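Long-range contacts in transcriptional regulator, IclR family (Ruegeria sp. TM1040, PDB 3R4K), which probably regulates transcription by binding DNA through an N-terminal helix-turn-helix domain, joined to a C-terminal domain likely to respond to a small effector: residues A[7-11]-A[37-42]; A[10-14]-A[27-33]; A[107-113]-A[125-131]; A[183-187]-A[198-202]. All blocks are in the same frame, centred on the assembly; numbering follows the deposited sequence. Where two conformers were deposited one is given.

Contact 1. Residues A[7-11]-A[37-42]; sequences KALTL and TVYRLM
L11 spreads its two methyl groups over three residues of 37-42, and most of the contact is apolar packing of this kind. The two helical segments run almost perpendicular (88°), their axes 9.7 Å apart at closest approach. L11 CD1 rests on L41 CB at 3.8 Å and on the selenium of M42, a selenomethionine, while L11 CD2 lies 4.3 Å from V38 CG2. M42 does not start out facing helix 7-11; its chain bends at chi2 (-61°), and this brings SE beside L11, 4.0 Å from CD1. L41 answers from the other helix with a forked end: CD1 sits 3.9 Å from K7 CB and close to the backbone N of A8, and CD2 touches A8 CB at 4.0 Å. The small A8 lets the backbones come near, its CA lying 5.5 Å from that of L41.

Polar residues also join through their carbon parts. The K7 chain crosses T37 at about a right angle and sets CE 4.0 Å from T37 CG2. T37 thus presents its methyl to the lysine, while OG1 is hydrogen-bonded to OD1 of N34, just ahead of helix 35-47.

M33 and helix 24-31 extend the same cluster, and V5 of the second subunit packs on A8 and L41. With no hydrogen bond linking the segments, side-chain shape and burial set how helix 35-47, probably the recognition helix of this helix-turn-helix domain, sits on helix 4-12.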
loop_
_atom_site.group_PDB
_atom_site.type_symbol
_atom_site.label_atom_id
_atom_site.label_comp_id
_atom_site.label_asym_id
_atom_site.label_seq_id
_atom_site.Cartn_x
_atom_site.Cartn_y
_atom_site.Cartn_z
ATOM N N LYS A 7 12.083 -18.197 -12.191
ATOM C CA LYS A 7 11.152 -19.314 -12.031
ATOM C C LYS A 7 10.328 -19.160 -10.760
ATOM O O LYS A 7 9.100 -19.309 -10.800
ATOM C CB LYS A 7 11.898 -20.650 -11.995
ATOM C CG LYS A 7 11.955 -21.365 -13.335
ATOM C CD LYS A 7 13.043 -22.444 -13.382
ATOM C CE LYS A 7 12.561 -23.795 -12.958
ATOM N NZ LYS A 7 13.622 -24.826 -13.073
ATOM N N ALA A 8 11.010 -18.826 -9.638
ATOM C CA ALA A 8 10.388 -18.632 -8.334
ATOM C C ALA A 8 9.402 -17.472 -8.368
ATOM O O ALA A 8 8.278 -17.604 -7.882
ATOM C CB ALA A 8 11.459 -18.379 -7.292
ATOM N N LEU A 9 9.800 -16.352 -8.992
ATOM C CA LEU A 9 8.962 -15.168 -9.051
ATOM C C LEU A 9 7.762 -15.351 -9.982
ATOM O O LEU A 9 6.726 -14.745 -9.722
ATOM C CB LEU A 9 9.786 -13.923 -9.415
ATOM C CG LEU A 9 10.899 -13.598 -8.421
ATOM C CD1 LEU A 9 11.835 -12.554 -8.973
ATOM C CD2 LEU A 9 10.344 -13.261 -7.003
ATOM N N THR A 10 7.865 -16.232 -10.996
ATOM C CA THR A 10 6.764 -16.559 -11.915
ATOM C C THR A 10 5.628 -17.239 -11.138
ATOM O O THR A 10 4.463 -17.009 -11.453
ATOM C CB THR A 10 7.274 -17.446 -13.057
ATOM O OG1 THR A 10 8.261 -16.727 -13.791
ATOM C CG2 THR A 10 6.190 -17.872 -14.006
ATOM N N LEU A 11 5.974 -18.060 -10.115
ATOM C CA LEU A 11 4.998 -18.779 -9.298
ATOM C C LEU A 11 4.047 -17.809 -8.586
ATOM O O LEU A 11 2.856 -18.114 -8.465
ATOM C CB LEU A 11 5.687 -19.713 -8.276
ATOM C CG LEU A 11 6.430 -20.941 -8.849
ATOM C CD1 LEU A 11 7.237 -21.653 -7.765
ATOM C CD2 LEU A 11 5.465 -21.924 -9.479
ATOM N N THR A 37 10.333 -29.198 -7.822
ATOM C CA THR A 37 10.857 -27.877 -8.153
ATOM C C THR A 37 10.004 -26.816 -7.475
ATOM O O THR A 37 10.548 -25.933 -6.800
ATOM C CB THR A 37 10.916 -27.660 -9.672
ATOM O OG1 THR A 37 11.772 -28.636 -10.259
ATOM C CG2 THR A 37 11.413 -26.260 -10.046
ATOM N N VAL A 38 8.664 -26.919 -7.645
ATOM C CA VAL A 38 7.669 -25.996 -7.088
ATOM C C VAL A 38 7.815 -25.970 -5.566
ATOM O O VAL A 38 7.910 -24.890 -4.999
ATOM C CB VAL A 38 6.219 -26.327 -7.560
ATOM C CG1 VAL A 38 5.189 -25.433 -6.875
ATOM C CG2 VAL A 38 6.092 -26.195 -9.080
ATOM N N TYR A 39 7.916 -27.147 -4.927
ATOM C CA TYR A 39 8.071 -27.259 -3.483
ATOM C C TYR A 39 9.344 -26.553 -2.981
ATOM O O TYR A 39 9.283 -25.840 -1.979
ATOM C CB TYR A 39 8.083 -28.733 -3.033
ATOM C CG TYR A 39 8.134 -28.865 -1.525
ATOM C CD1 TYR A 39 7.022 -28.563 -0.743
ATOM C CD2 TYR A 39 9.314 -29.226 -0.872
ATOM C CE1 TYR A 39 7.074 -28.637 0.652
ATOM C CE2 TYR A 39 9.374 -29.310 0.524
ATOM C CZ TYR A 39 8.249 -29.017 1.280
ATOM O OH TYR A 39 8.299 -29.091 2.653
ATOM N N ARG A 40 10.478 -26.763 -3.673
ATOM C CA ARG A 40 11.793 -26.206 -3.350
ATOM C C ARG A 40 11.801 -24.677 -3.429
ATOM O O ARG A 40 12.347 -24.014 -2.542
ATOM C CB ARG A 40 12.842 -26.769 -4.311
ATOM C CG ARG A 40 14.069 -27.340 -3.622
ATOM C CD ARG A 40 15.094 -27.861 -4.623
ATOM N NE ARG A 40 14.694 -29.117 -5.277
ATOM C CZ ARG A 40 14.410 -29.240 -6.574
ATOM N NH1 ARG A 40 14.465 -28.180 -7.378
ATOM N NH2 ARG A 40 14.074 -30.421 -7.077
ATOM N N LEU A 41 11.198 -24.136 -4.495
ATOM C CA LEU A 41 11.096 -22.710 -4.770
ATOM C C LEU A 41 10.126 -22.033 -3.799
ATOM O O LEU A 41 10.420 -20.931 -3.317
ATOM C CB LEU A 41 10.645 -22.476 -6.232
ATOM C CG LEU A 41 11.628 -22.869 -7.345
ATOM C CD1 LEU A 41 11.023 -22.625 -8.718
ATOM C CD2 LEU A 41 12.936 -22.113 -7.237
HETATM N N MSE A 42 8.977 -22.688 -3.498
HETATM C CA MSE A 42 7.989 -22.123 -2.567
HETATM C C MSE A 42 8.530 -22.115 -1.119
HETATM O O MSE A 42 8.189 -21.214 -0.353
HETATM C CB MSE A 42 6.645 -22.848 -2.652
HETATM C CG MSE A 42 5.913 -22.606 -3.968
HETATM SE SE MSE A 42 5.448 -20.769 -4.331
HETATM C CE MSE A 42 3.928 -20.718 -3.211
#

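Contact 2. Residues A[10-14]-A[27-33]; sequences TLLTY and LTRLSGM
The Y14 ring takes L30 CB on one face, offset toward the rim, in a CH-pi contact 4.2 Å from the ring centroid and 16° off its normal. Over the centre of the opposite face stands T13 OG1, 4.1 Å above the plane. S31 CA and L27 CD2 approach the ring obliquely, the latter 4.2 Å from Y14 CD2. An alanine here in place of Y14 would probably leave L30 and S31 without their aromatic cover and open a gap beside L27.

CD2 of L11 packs among three residues: it lies 3.7 Å from S31 CB and 3.8 Å from L27 CD2, and it also meets CE of M33, a selenomethionine whose chain runs out extended beyond CG to place that methyl there.

The T13 and S31 hydroxyls are taken up by carbonyls of their own segments. T13 OG1 donates to T10 O at 2.6 Å, in the carbonyl plane, and T13 N uses the same acceptor. S31, with OG set between its backbone N and carbonyl carbon (chi1 63°), donates to L27 O at 2.6 Å; S31 N reaches that oxygen from the other face of the carbonyl plane. M33 N makes a weak bond to S31 OG just past G32, where positive phi ends the helix.

I22 of strand 21-23 packs on both Y14 and L27. With the S31 hydroxyl held by L27 O, S31 offers its CB to L11 and Y14, and helix 24-31 of the helix-turn-helix unit meets 10-14 through aromatic and aliphatic packing.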
loop_
_atom_site.group_PDB
_atom_site.type_symbol
_atom_site.label_atom_id
_atom_site.label_comp_id
_atom_site.label_asym_id
_atom_site.label_seq_id
_atom_site.Cartn_x
_atom_site.Cartn_y
_atom_site.Cartn_z
ATOM N N THR A 10 7.865 -16.232 -10.996
ATOM C CA THR A 10 6.764 -16.559 -11.915
ATOM C C THR A 10 5.628 -17.239 -11.138
ATOM O O THR A 10 4.463 -17.009 -11.453
ATOM C CB THR A 10 7.274 -17.446 -13.057
ATOM O OG1 THR A 10 8.261 -16.727 -13.791
ATOM C CG2 THR A 10 6.190 -17.872 -14.006
ATOM N N LEU A 11 5.974 -18.060 -10.115
ATOM C CA LEU A 11 4.998 -18.779 -9.298
ATOM C C LEU A 11 4.047 -17.809 -8.586
ATOM O O LEU A 11 2.856 -18.114 -8.465
ATOM C CB LEU A 11 5.687 -19.713 -8.276
ATOM C CG LEU A 11 6.430 -20.941 -8.849
ATOM C CD1 LEU A 11 7.237 -21.653 -7.765
ATOM C CD2 LEU A 11 5.465 -21.924 -9.479
ATOM N N LEU A 12 4.566 -16.621 -8.181
ATOM C CA LEU A 12 3.810 -15.582 -7.487
ATOM C C LEU A 12 2.746 -14.938 -8.377
ATOM O O LEU A 12 1.746 -14.438 -7.846
ATOM C CB LEU A 12 4.745 -14.479 -6.946
ATOM C CG LEU A 12 5.767 -14.871 -5.912
ATOM C CD1 LEU A 12 6.567 -13.681 -5.505
ATOM C CD2 LEU A 12 5.109 -15.499 -4.693
ATOM N N THR A 13 2.964 -14.947 -9.714
ATOM C CA THR A 13 2.055 -14.338 -10.691
ATOM C C THR A 13 0.703 -15.079 -10.768
ATOM O O THR A 13 -0.285 -14.484 -11.202
ATOM C CB THR A 13 2.702 -14.240 -12.108
ATOM O OG1 THR A 13 2.750 -15.525 -12.744
ATOM C CG2 THR A 13 4.082 -13.587 -12.103
ATOM N N TYR A 14 0.660 -16.354 -10.343
ATOM C CA TYR A 14 -0.543 -17.177 -10.393
ATOM C C TYR A 14 -1.556 -16.787 -9.308
ATOM O O TYR A 14 -2.738 -17.103 -9.448
ATOM C CB TYR A 14 -0.177 -18.666 -10.327
ATOM C CG TYR A 14 0.648 -19.084 -11.523
ATOM C CD1 TYR A 14 0.122 -19.023 -12.812
ATOM C CD2 TYR A 14 1.973 -19.474 -11.377
ATOM C CE1 TYR A 14 0.888 -19.361 -13.923
ATOM C CE2 TYR A 14 2.745 -19.833 -12.482
ATOM C CZ TYR A 14 2.198 -19.771 -13.756
ATOM O OH TYR A 14 2.933 -20.116 -14.866
ATOM N N LEU A 27 -0.350 -25.615 -8.398
ATOM C CA LEU A 27 0.799 -24.779 -8.766
ATOM C C LEU A 27 1.670 -25.496 -9.775
ATOM O O LEU A 27 2.209 -24.856 -10.666
ATOM C CB LEU A 27 1.644 -24.411 -7.540
ATOM C CG LEU A 27 1.498 -23.003 -6.993
ATOM C CD1 LEU A 27 2.248 -22.861 -5.692
ATOM C CD2 LEU A 27 1.949 -21.949 -8.004
ATOM N N THR A 28 1.803 -26.826 -9.632
ATOM C CA THR A 28 2.588 -27.683 -10.514
ATOM C C THR A 28 1.927 -27.670 -11.909
ATOM O O THR A 28 2.635 -27.501 -12.904
ATOM C CB THR A 28 2.726 -29.089 -9.869
ATOM O OG1 THR A 28 3.489 -28.976 -8.666
ATOM C CG2 THR A 28 3.402 -30.097 -10.762
ATOM N N ARG A 29 0.575 -27.790 -11.962
ATOM C CA ARG A 29 -0.206 -27.803 -13.207
ATOM C C ARG A 29 -0.194 -26.454 -13.911
ATOM O O ARG A 29 -0.045 -26.404 -15.135
ATOM C CB ARG A 29 -1.656 -28.236 -12.943
ATOM C CG ARG A 29 -1.814 -29.752 -12.808
ATOM C CD ARG A 29 -3.264 -30.181 -12.632
ATOM N NE ARG A 29 -3.782 -29.915 -11.288
ATOM C CZ ARG A 29 -3.585 -30.706 -10.235
ATOM N NH1 ARG A 29 -2.856 -31.809 -10.352
ATOM N NH2 ARG A 29 -4.100 -30.390 -9.056
ATOM N N LEU A 30 -0.355 -25.353 -13.142
ATOM C CA LEU A 30 -0.379 -23.993 -13.693
ATOM C C LEU A 30 0.981 -23.535 -14.228
ATOM O O LEU A 30 1.030 -22.822 -15.235
ATOM C CB LEU A 30 -0.847 -22.978 -12.633
ATOM C CG LEU A 30 -2.333 -22.924 -12.300
ATOM C CD1 LEU A 30 -2.549 -22.288 -10.948
ATOM C CD2 LEU A 30 -3.112 -22.146 -13.356
ATOM N N SER A 31 2.069 -23.889 -13.521
ATOM C CA SER A 31 3.415 -23.445 -13.860
ATOM C C SER A 31 4.111 -24.307 -14.910
ATOM O O SER A 31 4.939 -23.784 -15.658
ATOM C CB SER A 31 4.287 -23.383 -12.612
ATOM O OG SER A 31 4.452 -24.662 -12.031
ATOM N N GLY A 32 3.816 -25.599 -14.937
ATOM C CA GLY A 32 4.457 -26.516 -15.869
ATOM C C GLY A 32 5.736 -27.132 -15.326
ATOM O O GLY A 32 6.357 -27.962 -15.999
HETATM N N MSE A 33 6.126 -26.751 -14.091
HETATM C CA MSE A 33 7.319 -27.250 -13.396
HETATM C C MSE A 33 7.009 -28.542 -12.631
HETATM O O MSE A 33 5.842 -28.800 -12.337
HETATM C CB MSE A 33 7.850 -26.193 -12.408
HETATM C CG MSE A 33 7.972 -24.786 -13.004
HETATM SE SE MSE A 33 8.619 -23.485 -11.724
HETATM C CE MSE A 33 8.057 -21.936 -12.548
#

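Contact 3. Residues A[107-113]-A[125-131]; sequences QLASLSH and MEDAEVL
H113 and D127 are brought together by their first torsions: H113 CG stands between its backbone N and carbonyl carbon (chi1 67°), and D127 CG lies anti to its own carbonyl carbon (chi1 -72°). H113 ND1 then donates to D127 OD1 at 2.9 Å. The oxygen lies near the ring plane but is itself met from above the carboxylate, the two planes being 55° apart. M125 CB covers one ring face at 4.2 Å from the centroid, and a water lies over the opposite face, linking H113 N to D127 OD2. A second water bridges H113 NE2 and M125 O. A phenylalanine in place of H113 would probably leave D127 OD1 without this donor and the second water without one of its partners.

Backbone bonds continue from there. A128 N donates to S110 O at 2.7 Å, out of the type II turn from E126 to E129; S110 N bonds to E129 O, and L131 N to L108 O at 2.9 Å. A109 and V130 form a non-hydrogen-bonded antiparallel pair between them. L131 CD2 is tucked 4.1 Å from L108 CG and 3.9 Å from S110 CB. Across the strand end, the Q107 side chain crosses that of V130 at about a right angle, its NE2 3.7 Å from V130 CG2.

On its other side strand 107-114 pairs with 97-104, where L111 and S112 both face L100 in a classic beta bulge. The short, weakly bonded strand 129-131 is an outermost strand of the antiparallel sheet in the profilin-like, GAF-clan domain of this IclR regulator.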
loop_
_atom_site.group_PDB
_atom_site.type_symbol
_atom_site.label_atom_id
_atom_site.label_comp_id
_atom_site.label_asym_id
_atom_site.label_seq_id
_atom_site.Cartn_x
_atom_site.Cartn_y
_atom_site.Cartn_z
ATOM N N GLN A 107 -15.529 13.008 -3.392
ATOM C CA GLN A 107 -15.423 13.840 -4.595
ATOM C C GLN A 107 -14.258 13.395 -5.495
ATOM O O GLN A 107 -13.344 12.689 -5.053
ATOM C CB GLN A 107 -15.308 15.334 -4.248
ATOM C CG GLN A 107 -14.049 15.730 -3.468
ATOM C CD GLN A 107 -13.888 17.228 -3.323
ATOM O OE1 GLN A 107 -14.861 17.988 -3.175
ATOM N NE2 GLN A 107 -12.639 17.678 -3.331
ATOM N N LEU A 108 -14.322 13.807 -6.764
ATOM C CA LEU A 108 -13.311 13.509 -7.775
ATOM C C LEU A 108 -12.556 14.808 -8.143
ATOM O O LEU A 108 -13.171 15.775 -8.619
ATOM C CB LEU A 108 -13.964 12.850 -9.004
ATOM C CG LEU A 108 -13.028 12.410 -10.120
ATOM C CD1 LEU A 108 -12.232 11.165 -9.727
ATOM C CD2 LEU A 108 -13.804 12.171 -11.394
ATOM N N ALA A 109 -11.237 14.843 -7.872
ATOM C CA ALA A 109 -10.403 16.032 -8.099
ATOM C C ALA A 109 -9.251 15.796 -9.095
ATOM O O ALA A 109 -8.512 14.824 -8.942
ATOM C CB ALA A 109 -9.835 16.511 -6.772
ATOM N N SER A 110 -9.107 16.688 -10.114
ATOM C CA SER A 110 -8.028 16.600 -11.102
ATOM C C SER A 110 -6.764 17.036 -10.393
ATOM O O SER A 110 -6.703 18.164 -9.904
ATOM C CB SER A 110 -8.316 17.445 -12.341
ATOM O OG SER A 110 -7.458 17.079 -13.409
ATOM N N LEU A 111 -5.786 16.122 -10.253
ATOM C CA LEU A 111 -4.607 16.421 -9.453
ATOM C C LEU A 111 -3.272 16.495 -10.222
ATOM O O LEU A 111 -2.300 17.025 -9.680
ATOM C CB LEU A 111 -4.533 15.408 -8.309
ATOM C CG LEU A 111 -5.681 15.602 -7.269
ATOM C CD1 LEU A 111 -5.808 14.405 -6.343
ATOM C CD2 LEU A 111 -5.568 16.962 -6.507
ATOM N N SER A 112 -3.237 16.042 -11.475
ATOM C CA SER A 112 -2.046 16.134 -12.325
ATOM C C SER A 112 -2.506 16.196 -13.764
ATOM O O SER A 112 -3.524 15.586 -14.108
ATOM C CB SER A 112 -1.048 14.994 -12.086
ATOM O OG SER A 112 -1.521 13.726 -12.484
ATOM N N HIS A 113 -1.814 17.006 -14.580
ATOM C CA HIS A 113 -2.137 17.157 -15.993
ATOM C C HIS A 113 -0.881 17.397 -16.803
ATOM O O HIS A 113 0.166 17.740 -16.253
ATOM C CB HIS A 113 -3.153 18.302 -16.221
ATOM C CG HIS A 113 -2.619 19.664 -15.905
ATOM N ND1 HIS A 113 -2.782 20.228 -14.644
ATOM C CD2 HIS A 113 -1.920 20.531 -16.686
ATOM C CE1 HIS A 113 -2.192 21.418 -14.702
ATOM N NE2 HIS A 113 -1.640 21.640 -15.907
HETATM N N MSE A 125 -6.193 23.625 -17.783
HETATM C CA MSE A 125 -6.566 23.118 -16.469
HETATM C C MSE A 125 -5.810 23.786 -15.344
HETATM O O MSE A 125 -4.791 24.463 -15.544
HETATM C CB MSE A 125 -6.260 21.626 -16.374
HETATM C CG MSE A 125 -6.570 20.878 -17.612
HETATM SE SE MSE A 125 -7.612 19.387 -17.194
HETATM C CE MSE A 125 -9.277 20.205 -16.429
ATOM N N GLU A 126 -6.293 23.504 -14.136
ATOM C CA GLU A 126 -5.714 23.878 -12.859
ATOM C C GLU A 126 -5.828 22.657 -11.979
ATOM O O GLU A 126 -6.849 21.944 -12.038
ATOM C CB GLU A 126 -6.428 25.094 -12.256
ATOM C CG GLU A 126 -5.497 26.026 -11.506
ATOM C CD GLU A 126 -6.187 27.237 -10.912
ATOM O OE1 GLU A 126 -6.141 27.393 -9.671
ATOM O OE2 GLU A 126 -6.767 28.034 -11.686
ATOM N N ASP A 127 -4.768 22.345 -11.223
ATOM C CA ASP A 127 -4.846 21.174 -10.353
ATOM C C ASP A 127 -5.736 21.504 -9.158
ATOM O O ASP A 127 -5.886 22.679 -8.806
ATOM C CB ASP A 127 -3.450 20.681 -9.945
ATOM C CG ASP A 127 -2.698 20.021 -11.091
ATOM O OD1 ASP A 127 -3.364 19.396 -11.970
ATOM O OD2 ASP A 127 -1.449 20.117 -11.112
ATOM N N ALA A 128 -6.382 20.469 -8.606
ATOM C CA ALA A 128 -7.345 20.486 -7.495
ATOM C C ALA A 128 -8.738 20.962 -7.971
ATOM O O ALA A 128 -9.595 21.298 -7.146
ATOM C CB ALA A 128 -6.846 21.332 -6.321
ATOM N N GLU A 129 -8.982 20.939 -9.296
ATOM C CA GLU A 129 -10.289 21.255 -9.857
ATOM C C GLU A 129 -11.232 20.065 -9.577
ATOM O O GLU A 129 -10.863 18.912 -9.808
ATOM C CB GLU A 129 -10.166 21.558 -11.362
ATOM C CG GLU A 129 -11.485 21.914 -12.029
ATOM C CD GLU A 129 -11.384 22.785 -13.267
ATOM O OE1 GLU A 129 -10.577 22.472 -14.175
ATOM O OE2 GLU A 129 -12.154 23.770 -13.345
ATOM N N VAL A 130 -12.414 20.340 -9.037
ATOM C CA VAL A 130 -13.394 19.300 -8.700
ATOM C C VAL A 130 -14.261 19.025 -9.937
ATOM O O VAL A 130 -14.797 19.956 -10.545
ATOM C CB VAL A 130 -14.226 19.653 -7.440
ATOM C CG1 VAL A 130 -15.257 18.563 -7.125
ATOM C CG2 VAL A 130 -13.308 19.883 -6.235
ATOM N N LEU A 131 -14.354 17.749 -10.317
ATOM C CA LEU A 131 -15.106 17.296 -11.482
ATOM C C LEU A 131 -16.426 16.690 -11.049
ATOM O O LEU A 131 -16.511 16.061 -9.979
ATOM C CB LEU A 131 -14.307 16.265 -12.301
ATOM C CG LEU A 131 -12.855 16.575 -12.715
ATOM C CD1 LEU A 131 -12.571 18.054 -12.978
ATOM C CD2 LEU A 131 -11.911 15.975 -11.823
HETATM O O HOH W 1 0.342 18.888 -13.131
HETATM O O HOH W 2 -1.774 24.884 -16.259
#

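Contact 4. Residues A[183-187]-A[198-202]; sequences TGLAQ and SHAVP
S198 O faces Q187, whose CA approaches it at 3.3 Å in a CA-H...O contact. Next along the strand, H199 lies side by side with Q187, both pointing the same way. The glutamine amide stacks on the imidazole with planes 20° apart, and Q187 CG stands over the face, 3.7 Å from the ring centroid. Q187 OE1 finds its hydrogen bond at H197 NE2, so stacking is what joins the Q187 amide to H199. At the edge of the ring comes L185 CD2, 4.0 Å from H199 CD2.

A200 carries the backbone pairing. Its O accepts from A186 N at 2.8 Å in an almost straight bond (176°), and its N returns one to A186 O. V201 turns CG1 onto L185 CD1 at 3.8 Å, and P202 sets CD 3.6 Å from G184 O, at the point where a positive phi carries the chain out of helix 170-183.

H199 is covered by helix 225-245, whereas A200 meets helix 137-143 on the other face. The pairing is that of an antiparallel beta hairpin, with 186-189 an outermost strand of a sheet that has helices packed on both faces, consistent with the profilin-like fold.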
loop_
_atom_site.group_PDB
_atom_site.type_symbol
_atom_site.label_atom_id
_atom_site.label_comp_id
_atom_site.label_asym_id
_atom_site.label_seq_id
_atom_site.Cartn_x
_atom_site.Cartn_y
_atom_site.Cartn_z
ATOM N N THR A 183 -17.802 -1.172 -22.134
ATOM C CA THR A 183 -16.705 -0.867 -23.061
ATOM C C THR A 183 -15.384 -0.486 -22.377
ATOM O O THR A 183 -14.343 -0.531 -23.030
ATOM C CB THR A 183 -17.128 0.256 -24.018
ATOM O OG1 THR A 183 -17.343 1.459 -23.277
ATOM C CG2 THR A 183 -18.372 -0.100 -24.833
ATOM N N GLY A 184 -15.429 -0.123 -21.097
ATOM C CA GLY A 184 -14.243 0.259 -20.328
ATOM C C GLY A 184 -13.706 1.652 -20.626
ATOM O O GLY A 184 -12.582 1.982 -20.223
ATOM N N LEU A 185 -14.506 2.480 -21.335
ATOM C CA LEU A 185 -14.164 3.847 -21.745
ATOM C C LEU A 185 -15.408 4.749 -21.741
ATOM O O LEU A 185 -16.482 4.342 -22.204
ATOM C CB LEU A 185 -13.524 3.836 -23.151
ATOM C CG LEU A 185 -12.842 5.126 -23.605
ATOM C CD1 LEU A 185 -11.534 4.827 -24.265
ATOM C CD2 LEU A 185 -13.714 5.892 -24.562
ATOM N N ALA A 186 -15.240 5.980 -21.225
ATOM C CA ALA A 186 -16.292 6.992 -21.142
ATOM C C ALA A 186 -15.977 8.175 -22.047
ATOM O O ALA A 186 -14.817 8.559 -22.204
ATOM C CB ALA A 186 -16.461 7.468 -19.701
ATOM N N GLN A 187 -17.027 8.756 -22.631
ATOM C CA GLN A 187 -16.961 9.943 -23.475
ATOM C C GLN A 187 -17.981 10.980 -22.990
ATOM O O GLN A 187 -19.061 10.607 -22.527
ATOM C CB GLN A 187 -17.206 9.590 -24.942
ATOM C CG GLN A 187 -15.927 9.318 -25.716
ATOM C CD GLN A 187 -16.208 9.060 -27.177
ATOM O OE1 GLN A 187 -16.487 9.970 -27.969
ATOM N NE2 GLN A 187 -16.157 7.801 -27.566
ATOM N N SER A 198 -14.173 15.104 -24.186
ATOM C CA SER A 198 -13.290 14.302 -23.358
ATOM C C SER A 198 -13.545 12.790 -23.482
ATOM O O SER A 198 -14.666 12.350 -23.745
ATOM C CB SER A 198 -13.383 14.716 -21.890
ATOM O OG SER A 198 -14.381 15.685 -21.597
ATOM N N HIS A 199 -12.464 12.014 -23.311
ATOM C CA HIS A 199 -12.383 10.553 -23.280
ATOM C C HIS A 199 -11.743 10.167 -21.963
ATOM O O HIS A 199 -10.742 10.786 -21.589
ATOM C CB HIS A 199 -11.522 10.021 -24.437
ATOM C CG HIS A 199 -12.138 10.108 -25.789
ATOM N ND1 HIS A 199 -12.162 11.298 -26.495
ATOM C CD2 HIS A 199 -12.644 9.124 -26.569
ATOM C CE1 HIS A 199 -12.727 11.013 -27.653
ATOM N NE2 HIS A 199 -13.036 9.716 -27.741
ATOM N N ALA A 200 -12.279 9.159 -21.258
ATOM C CA ALA A 200 -11.684 8.744 -19.983
ATOM C C ALA A 200 -11.819 7.265 -19.726
ATOM O O ALA A 200 -12.791 6.637 -20.143
ATOM C CB ALA A 200 -12.291 9.515 -18.826
ATOM N N VAL A 201 -10.816 6.718 -19.035
ATOM C CA VAL A 201 -10.743 5.316 -18.618
ATOM C C VAL A 201 -10.569 5.276 -17.098
ATOM O O VAL A 201 -9.888 6.150 -16.548
ATOM C CB VAL A 201 -9.631 4.490 -19.347
ATOM C CG1 VAL A 201 -9.956 4.301 -20.824
ATOM C CG2 VAL A 201 -8.235 5.085 -19.154
ATOM N N PRO A 202 -11.141 4.286 -16.390
ATOM C CA PRO A 202 -10.922 4.223 -14.939
ATOM C C PRO A 202 -9.525 3.685 -14.591
ATOM O O PRO A 202 -8.922 2.946 -15.369
ATOM C CB PRO A 202 -12.014 3.269 -14.471
ATOM C CG PRO A 202 -12.204 2.337 -15.641
ATOM C CD PRO A 202 -11.969 3.153 -16.868
#

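In the fold
Contacts 1 and 2 share L11 and helix 4-12, lie with centres 8 Å apart, and hold the two helices of the helix-turn-helix unit against that first helix. Contact 1 is buried; contact 2 is more open, with L30 at its exposed side. Both work by side-chain packing without a clear hydrogen bond across. Contacts 3 and 4 belong to the C-terminal domain and tie opposite edges of one antiparallel sheet by backbone bonds; the nearest atoms of contacts 2 and 4 are about 20 Å apart. There contact 4 is buried between helices, with a stacked amide and imidazole, while partly buried contact 3 adds a histidine-carboxylate bond and waters.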